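Local atomic coordinates of alanine racemase 1 (Caldanaerobacter subterraneus subsp. tengcongensis MB4, PDB entry 4Y2W), a protein that belongs to the alanine racemase family, whose two-domain subunits join an eight-stranded TIM barrel to a C-terminal domain rich in beta strands. Residues Phe86-Thr89 against Pro90-Gln93; Ile18-Asn21 against Phe22-Ile25; Gln104-Asp108 against Ile109-Lys113. The protein carries 1 engineered substitution. All blocks are in the same frame, centred on the assembly; numbering follows the deposited sequence.

Overall arrangement
From the N terminus, contact 2 comes first: residues 18-25 are consecutive turns of helix 15-28, which precedes the first barrel strand, 34-38. Contact 1, residues 86-93, closes a turn in the loop from the third barrel strand, 83-85, to helix 94-99. Contact 3, residues 104-113, rounds the bend from the fourth strand, 103-106, into helix 109-121. The three follow in series, with no nesting or crossing. Contacts 1 and 3 touch, their centres 10 Å apart, so adjacent beta-alpha connections are tied together through Thr-89, Gln-104 and Tyr-111. Contact 2 stands apart, its centre about 31 Å from that of contact 1 and 33 Å from that of contact 3.

Contact 1: residues Phe86-Thr89 against Pro90-Gln93; sequences FGYT and PPTQ
Tyr-88 carries its CG opposite the backbone nitrogen (chi1 -176°), and this torsion sends the ring forward along the chain to Pro-90 and Pro-91. Thr-89 has OG1 beside its own nitrogen (chi1 -65°), which leaves the methyl CG2 beside the carbonyl carbon, facing Pro-90 and Gln-93, and the hydroxyl for other partners. Both residues belong to the loop that leaves barrel strand 83-85 of the TIM barrel and leads into helix 94-99, so the contact is a local one round a turn.

The turn itself is defined by the backbone: Gln-93 N donates to Pro-90 O over 2.9 Å, and the helical backbone angles of Pro-91 and Thr-92 make it a type I turn with a short 3-10 segment. Pro-91, at the first corner, has the fixed phi that such a turn needs.

Against it the Tyr-88 ring lies with one face over Pro-90 N, and its CE2 is 3.8 Å from Pro-90 CA. Farther out the ring crosses the Pro-91 side chain at about a right angle. There Tyr-88 OH lies 3.3 Å from Pro-91 CD, and Tyr-88 CZ makes an apolar contact with the same carbon at 3.9 Å. Tyr-88 also meets the ring of Tyr-111 and packs on Val-255 of the second subunit.

Thr-89 has two roles. Its OG1 is hydrogen-bonded to Gln-104 OE1 and to Thr-68 OG1, and its carbonyl oxygen to Tyr-111 OH, which fixes the loop against neighbouring elements. The amide of Gln-93 is turned to the subunit interface, NE2 bonding to Asp-4 O of the second subunit. Thr-89 CG2, for its part, reaches Pro-90 CD at 4.1 Å, and the same methyl stands 4.1 Å from Gln-93 CB.

Contact 2: residues Ile18-Asn21 against Phe22-Ile25; sequences ITHN and FREI
Ile-18 and Phe-22 open a run of i to i+4 pairs along helix 15-28, the alpha helix leading to the first strand of the TIM barrel. Backbone bonds form the first group. Phe-22 N reaches Ile-18 O at 2.9 Å, and Arg-23 N to Thr-19 O repeats that length. Glu-24 N bonds to His-20 O at 3.0 Å. Asn-21 O receives weaker bonds from Ile-25 N and Glu-24 N.

Apolar packing is the second kind. Ile-18 presses on Val-51 and Leu-55 of helix 48-58, while Phe-22 and Ile-25 meet Ile-35 of strand 34-38; this face attaches the helix to the barrel. A separate kind is aromatic edge to carbonyl oxygen: the Phe-22 ring presents its edge, in plane, to Thr-19 O, with CD2 4.0 Å from that oxygen.

Polar side chains make up the last group. His-20 and Glu-24 run obliquely past one another with imidazole and carboxylate planes only 15° apart, yet His-20 NE2 and Glu-24 OE2, 3.5 Å apart, lack the angle for a hydrogen bond. Both are anchored at one residue instead: NE2 at Glu-243 O, and Glu-24 OE1 at Glu-243 N. Asn-21 OD1 binds Arg-245 N nearby.

Arg-23, whose NH1 forms a salt bridge with Glu-58, lies alongside Thr-19, pointing the same way, and folds back at chi3 (-59°). The bend lays one guanidinium face over the backbone, offset toward its rim, with Arg-23 NH2 3.6 Å from His-20 CA.

Contact 3: residues Gln104-Asp108 against Ile109-Lys113; sequences QTVYD and IKYAK
Asp-108 and Tyr-111 meet where strand 103-106 turns into helix 109-121. Asp-108 holds CG between its backbone nitrogen and carbonyl carbon (chi1 71°), which folds the carboxylate over the helix start. As N-cap, it accepts a weak bond from Tyr-111 N to OD2 of 3.5 Å. Its other oxygen, OD1, lies 3.2 Å from Tyr-111 CB, the carboxylate and phenol planes nearly parallel although the side chains cross at about a right angle. The first turn adds a weak backbone bond, Ala-112 N to Asp-108 O.

Tyr-111 extends its ring back along the strand. Thr-105 O sits near the ring plane at the edge, 3.5 Å from CE2, and Gln-104 CG approaches the same edge. Gln-104 bends at chi2 (62°), setting its amide 87° from the ring; NE2 comes to 3.4 Å from Tyr-111 OH at an angle too poor for a bond. These polar ends have partners in the preceding loop: Tyr-111 OH at Thr-89 O, Gln-104 OE1 at Thr-89 OG1, Gln-104 NE2 at Gly-87 O.

Val-106 divides its methyls, CG2 at 4.1 Å from Tyr-111 CD2 and CG1 at 4.0 Å from Ala-112 CB. The axes of strand segment 104-106 and helix segment 109-113 approach to 9.1 Å; the two begin a beta-alpha-beta unit completed by strand 126-131, while Met-154 of helix 144-155 packs on Val-106, Ile-109 and Ala-112.

Contact 1: residues Phe86-Thr89 against Pro90-Gln93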
loop_
_atom_site.group_PDB
_atom_site.type_symbol
_atom_site.label_atom_id
_atom_site.label_comp_id
_atom_site.label_asym_id
_atom_site.label_seq_id
_atom_site.Cartn_x
_atom_site.Cartn_y
_atom_site.Cartn_z
ATOM N N PHE A 86 -20.394 -0.295 -4.359
ATOM C CA PHE A 86 -20.387 -1.308 -5.418
ATOM C C PHE A 86 -20.358 -2.710 -4.828
ATOM O O PHE A 86 -21.024 -3.620 -5.327
ATOM C CB PHE A 86 -19.171 -1.145 -6.337
ATOM C CG PHE A 86 -19.135 0.158 -7.085
ATOM C CD1 PHE A 86 -20.161 0.505 -7.952
ATOM C CD2 PHE A 86 -18.065 1.029 -6.940
ATOM C CE1 PHE A 86 -20.129 1.704 -8.647
ATOM C CE2 PHE A 86 -18.025 2.229 -7.634
ATOM C CZ PHE A 86 -19.060 2.567 -8.488
ATOM N N GLY A 87 -19.579 -2.878 -3.763
ATOM C CA GLY A 87 -19.335 -4.189 -3.185
ATOM C C GLY A 87 -20.455 -4.704 -2.309
ATOM O O GLY A 87 -21.499 -4.068 -2.154
ATOM N N TYR A 88 -20.212 -5.875 -1.736
ATOM C CA TYR A 88 -21.141 -6.539 -0.840
ATOM C C TYR A 88 -20.952 -6.001 0.572
ATOM O O TYR A 88 -19.841 -6.029 1.097
ATOM C CB TYR A 88 -20.859 -8.042 -0.867
ATOM C CG TYR A 88 -21.802 -8.902 -0.059
ATOM C CD1 TYR A 88 -23.149 -8.982 -0.387
ATOM C CD2 TYR A 88 -21.339 -9.666 1.008
ATOM C CE1 TYR A 88 -24.017 -9.781 0.340
ATOM C CE2 TYR A 88 -22.198 -10.474 1.739
ATOM C CZ TYR A 88 -23.537 -10.527 1.402
ATOM O OH TYR A 88 -24.406 -11.322 2.117
ATOM N N THR A 89 -22.030 -5.497 1.168
ATOM C CA THR A 89 -22.046 -5.132 2.582
ATOM C C THR A 89 -22.648 -6.310 3.353
ATOM O O THR A 89 -23.849 -6.561 3.239
ATOM C CB THR A 89 -22.890 -3.864 2.831
ATOM O OG1 THR A 89 -22.280 -2.743 2.181
ATOM C CG2 THR A 89 -23.021 -3.576 4.328
ATOM N N PRO A 90 -21.822 -7.039 4.133
ATOM C CA PRO A 90 -22.299 -8.245 4.828
ATOM C C PRO A 90 -23.539 -8.012 5.696
ATOM O O PRO A 90 -23.733 -6.900 6.187
ATOM C CB PRO A 90 -21.114 -8.635 5.715
ATOM C CG PRO A 90 -19.923 -8.040 5.053
ATOM C CD PRO A 90 -20.398 -6.773 4.412
ATOM N N PRO A 91 -24.373 -9.055 5.889
ATOM C CA PRO A 91 -25.573 -8.979 6.740
ATOM C C PRO A 91 -25.317 -8.420 8.143
ATOM O O PRO A 91 -26.159 -7.710 8.691
ATOM C CB PRO A 91 -26.032 -10.436 6.826
ATOM C CG PRO A 91 -25.569 -11.040 5.549
ATOM C CD PRO A 91 -24.263 -10.369 5.230
ATOM N N THR A 92 -24.154 -8.740 8.700
ATOM C CA THR A 92 -23.754 -8.269 10.021
ATOM C C THR A 92 -23.514 -6.751 10.101
ATOM O O THR A 92 -23.565 -6.177 11.190
ATOM C CB THR A 92 -22.470 -8.988 10.477
ATOM O OG1 THR A 92 -21.468 -8.869 9.456
ATOM C CG2 THR A 92 -22.744 -10.468 10.748
ATOM N N GLN A 93 -23.250 -6.108 8.965
ATOM C CA GLN A 93 -22.972 -4.668 8.927
ATOM C C GLN A 93 -24.103 -3.844 8.304
ATOM O O GLN A 93 -23.890 -2.691 7.917
ATOM C CB GLN A 93 -21.678 -4.412 8.147
ATOM C CG GLN A 93 -20.464 -5.158 8.678
ATOM C CD GLN A 93 -19.248 -5.008 7.783
ATOM O OE1 GLN A 93 -19.007 -3.942 7.208
ATOM N NE2 GLN A 93 -18.468 -6.080 7.664
#

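Contact 2: residues Ile18-Asn21 against Phe22-Ile25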
loop_
_atom_site.group_PDB
_atom_site.type_symbol
_atom_site.label_atom_id
_atom_site.label_comp_id
_atom_site.label_asym_id
_atom_site.label_seq_id
_atom_site.Cartn_x
_atom_site.Cartn_y
_atom_site.Cartn_z
ATOM N N ILE A 18 -8.233 18.416 -9.764
ATOM C CA ILE A 18 -9.270 17.383 -9.733
ATOM C C ILE A 18 -10.634 17.991 -10.079
ATOM O O ILE A 18 -11.395 17.419 -10.858
ATOM C CB ILE A 18 -9.333 16.686 -8.356
ATOM C CG1 ILE A 18 -8.024 15.942 -8.076
ATOM C CG2 ILE A 18 -10.506 15.714 -8.287
ATOM C CD1 ILE A 18 -7.816 15.594 -6.615
ATOM N N THR A 19 -10.933 19.152 -9.499
ATOM C CA THR A 19 -12.177 19.863 -9.801
ATOM C C THR A 19 -12.212 20.283 -11.269
ATOM O O THR A 19 -13.269 20.254 -11.898
ATOM C CB THR A 19 -12.376 21.112 -8.911
ATOM O OG1 THR A 19 -11.249 21.985 -9.036
ATOM C CG2 THR A 19 -12.555 20.719 -7.453
ATOM N N HIS A 20 -11.058 20.672 -11.809
ATOM C CA HIS A 20 -10.949 21.002 -13.227
ATOM C C HIS A 20 -11.267 19.799 -14.112
ATOM O O HIS A 20 -12.067 19.908 -15.037
ATOM C CB HIS A 20 -9.552 21.515 -13.568
ATOM C CG HIS A 20 -9.306 21.640 -15.039
ATOM N ND1 HIS A 20 -9.440 22.830 -15.717
ATOM C CD2 HIS A 20 -8.955 20.716 -15.964
ATOM C CE1 HIS A 20 -9.169 22.639 -16.996
ATOM N NE2 HIS A 20 -8.872 21.363 -17.171
ATOM N N ASN A 21 -10.623 18.667 -13.835
ATOM C CA ASN A 21 -10.867 17.432 -14.588
ATOM C C ASN A 21 -12.320 16.985 -14.476
ATOM O O ASN A 21 -12.879 16.431 -15.421
ATOM C CB ASN A 21 -9.953 16.301 -14.106
ATOM C CG ASN A 21 -8.489 16.553 -14.414
ATOM O OD1 ASN A 21 -8.148 17.419 -15.219
ATOM N ND2 ASN A 21 -7.613 15.789 -13.771
ATOM N N PHE A 22 -12.919 17.225 -13.312
ATOM C CA PHE A 22 -14.347 16.991 -13.106
ATOM C C PHE A 22 -15.176 17.863 -14.051
ATOM O O PHE A 22 -16.087 17.366 -14.716
ATOM C CB PHE A 22 -14.720 17.258 -11.641
ATOM C CG PHE A 22 -16.198 17.343 -11.387
ATOM C CD1 PHE A 22 -16.976 16.195 -11.338
ATOM C CD2 PHE A 22 -16.809 18.574 -11.180
ATOM C CE1 PHE A 22 -18.337 16.270 -11.095
ATOM C CE2 PHE A 22 -18.169 18.656 -10.939
ATOM C CZ PHE A 22 -18.935 17.503 -10.895
ATOM N N ARG A 23 -14.847 19.153 -14.119
ATOM C CA ARG A 23 -15.526 20.081 -15.034
ATOM C C ARG A 23 -15.344 19.720 -16.520
ATOM O O ARG A 23 -16.202 20.041 -17.340
ATOM C CB ARG A 23 -15.086 21.528 -14.776
ATOM C CG ARG A 23 -15.656 22.119 -13.493
ATOM C CD ARG A 23 -15.505 23.636 -13.439
ATOM N NE ARG A 23 -14.108 24.069 -13.522
ATOM C CZ ARG A 23 -13.233 24.023 -12.519
ATOM N NH1 ARG A 23 -13.580 23.555 -11.324
ATOM N NH2 ARG A 23 -11.990 24.446 -12.715
ATOM N N GLU A 24 -14.238 19.058 -16.859
ATOM C CA GLU A 24 -14.019 18.561 -18.221
ATOM C C GLU A 24 -15.015 17.461 -18.589
ATOM O O GLU A 24 -15.466 17.387 -19.731
ATOM C CB GLU A 24 -12.590 18.035 -18.393
ATOM C CG GLU A 24 -11.516 19.108 -18.337
ATOM C CD GLU A 24 -11.533 20.020 -19.547
ATOM O OE1 GLU A 24 -11.538 19.500 -20.681
ATOM O OE2 GLU A 24 -11.537 21.256 -19.364
ATOM N N ILE A 25 -15.362 16.617 -17.620
ATOM C CA ILE A 25 -16.316 15.534 -17.855
ATOM C C ILE A 25 -17.719 16.082 -18.134
ATOM O O ILE A 25 -18.448 15.531 -18.961
ATOM C CB ILE A 25 -16.368 14.541 -16.669
ATOM C CG1 ILE A 25 -14.985 13.937 -16.396
ATOM C CG2 ILE A 25 -17.374 13.425 -16.937
ATOM C CD1 ILE A 25 -14.339 13.281 -17.599
#

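Contact 3: residues Gln104-Asp108 against Ile109-Lys113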
loop_
_atom_site.group_PDB
_atom_site.type_symbol
_atom_site.label_atom_id
_atom_site.label_comp_id
_atom_site.label_asym_id
_atom_site.label_seq_id
_atom_site.Cartn_x
_atom_site.Cartn_y
_atom_site.Cartn_z
ATOM N N GLN A 104 -26.855 0.906 -1.661
ATOM C CA GLN A 104 -26.261 -0.427 -1.689
ATOM C C GLN A 104 -26.536 -1.144 -3.009
ATOM O O GLN A 104 -27.614 -1.020 -3.590
ATOM C CB GLN A 104 -26.809 -1.268 -0.530
ATOM C CG GLN A 104 -26.232 -2.679 -0.424
ATOM C CD GLN A 104 -24.732 -2.687 -0.186
ATOM O OE1 GLN A 104 -24.219 -1.928 0.640
ATOM N NE2 GLN A 104 -24.021 -3.548 -0.907
ATOM N N THR A 105 -25.548 -1.906 -3.466
ATOM C CA THR A 105 -25.686 -2.727 -4.656
ATOM C C THR A 105 -26.398 -4.031 -4.307
ATOM O O THR A 105 -26.093 -4.657 -3.291
ATOM C CB THR A 105 -24.307 -3.026 -5.269
ATOM O OG1 THR A 105 -23.710 -1.796 -5.696
ATOM C CG2 THR A 105 -24.430 -3.963 -6.457
ATOM N N VAL A 106 -27.345 -4.433 -5.154
ATOM C CA VAL A 106 -28.131 -5.649 -4.929
ATOM C C VAL A 106 -28.333 -6.424 -6.232
ATOM O O VAL A 106 -28.668 -5.842 -7.262
ATOM C CB VAL A 106 -29.517 -5.320 -4.331
ATOM C CG1 VAL A 106 -30.286 -6.600 -4.016
ATOM C CG2 VAL A 106 -29.373 -4.455 -3.085
ATOM N N TYR A 107 -28.122 -7.736 -6.181
ATOM C CA TYR A 107 -28.409 -8.606 -7.323
ATOM C C TYR A 107 -28.889 -10.005 -6.902
ATOM O O TYR A 107 -28.624 -10.992 -7.587
ATOM C CB TYR A 107 -27.187 -8.696 -8.251
ATOM C CG TYR A 107 -25.892 -9.049 -7.548
ATOM C CD1 TYR A 107 -25.511 -10.374 -7.366
ATOM C CD2 TYR A 107 -25.046 -8.052 -7.065
ATOM C CE1 TYR A 107 -24.328 -10.695 -6.722
ATOM C CE2 TYR A 107 -23.863 -8.364 -6.419
ATOM C CZ TYR A 107 -23.508 -9.687 -6.252
ATOM O OH TYR A 107 -22.335 -10.005 -5.612
ATOM N N ASP A 108 -29.601 -10.078 -5.779
ATOM C CA ASP A 108 -30.349 -11.278 -5.407
ATOM C C ASP A 108 -31.416 -10.921 -4.370
ATOM O O ASP A 108 -31.227 -10.005 -3.561
ATOM C CB ASP A 108 -29.430 -12.404 -4.909
ATOM C CG ASP A 108 -28.833 -12.122 -3.549
ATOM O OD1 ASP A 108 -28.156 -11.084 -3.398
ATOM O OD2 ASP A 108 -29.046 -12.944 -2.630
ATOM N N ILE A 109 -32.534 -11.643 -4.413
ATOM C CA ILE A 109 -33.723 -11.309 -3.620
ATOM C C ILE A 109 -33.535 -11.536 -2.119
ATOM O O ILE A 109 -34.060 -10.776 -1.306
ATOM C CB ILE A 109 -34.975 -12.086 -4.122
ATOM C CG1 ILE A 109 -36.268 -11.483 -3.553
ATOM C CG2 ILE A 109 -34.891 -13.573 -3.784
ATOM C CD1 ILE A 109 -36.509 -10.042 -3.954
ATOM N N LYS A 110 -32.791 -12.576 -1.750
ATOM C CA LYS A 110 -32.593 -12.902 -0.342
ATOM C C LYS A 110 -31.892 -11.759 0.381
ATOM O O LYS A 110 -32.235 -11.436 1.518
ATOM C CB LYS A 110 -31.782 -14.189 -0.191
ATOM C CG LYS A 110 -31.751 -14.729 1.229
ATOM C CD LYS A 110 -30.724 -15.838 1.384
ATOM C CE LYS A 110 -30.674 -16.343 2.818
ATOM N NZ LYS A 110 -29.470 -17.183 3.067
ATOM N N TYR A 111 -30.915 -11.154 -0.291
ATOM C CA TYR A 111 -30.170 -10.020 0.252
ATOM C C TYR A 111 -31.061 -8.779 0.368
ATOM O O TYR A 111 -31.020 -8.072 1.373
ATOM C CB TYR A 111 -28.940 -9.738 -0.624
ATOM C CG TYR A 111 -28.012 -8.652 -0.106
ATOM C CD1 TYR A 111 -27.411 -8.756 1.146
ATOM C CD2 TYR A 111 -27.730 -7.526 -0.875
ATOM C CE1 TYR A 111 -26.562 -7.767 1.618
ATOM C CE2 TYR A 111 -26.882 -6.536 -0.413
ATOM C CZ TYR A 111 -26.301 -6.659 0.833
ATOM O OH TYR A 111 -25.460 -5.671 1.290
ATOM N N ALA A 112 -31.872 -8.533 -0.657
ATOM C CA ALA A 112 -32.819 -7.417 -0.650
ATOM C C ALA A 112 -33.790 -7.497 0.527
ATOM O O ALA A 112 -34.086 -6.483 1.154
ATOM C CB ALA A 112 -33.591 -7.375 -1.959
ATOM N N LYS A 113 -34.281 -8.701 0.814
ATOM C CA LYS A 113 -35.166 -8.938 1.961
ATOM C C LYS A 113 -34.479 -8.607 3.281
ATOM O O LYS A 113 -35.054 -7.924 4.130
ATOM C CB LYS A 113 -35.636 -10.398 1.997
ATOM C CG LYS A 113 -36.649 -10.778 0.926
ATOM C CD LYS A 113 -37.076 -12.233 1.079
ATOM C CE LYS A 113 -37.934 -12.710 -0.086
ATOM N NZ LYS A 113 -39.187 -11.918 -0.239
#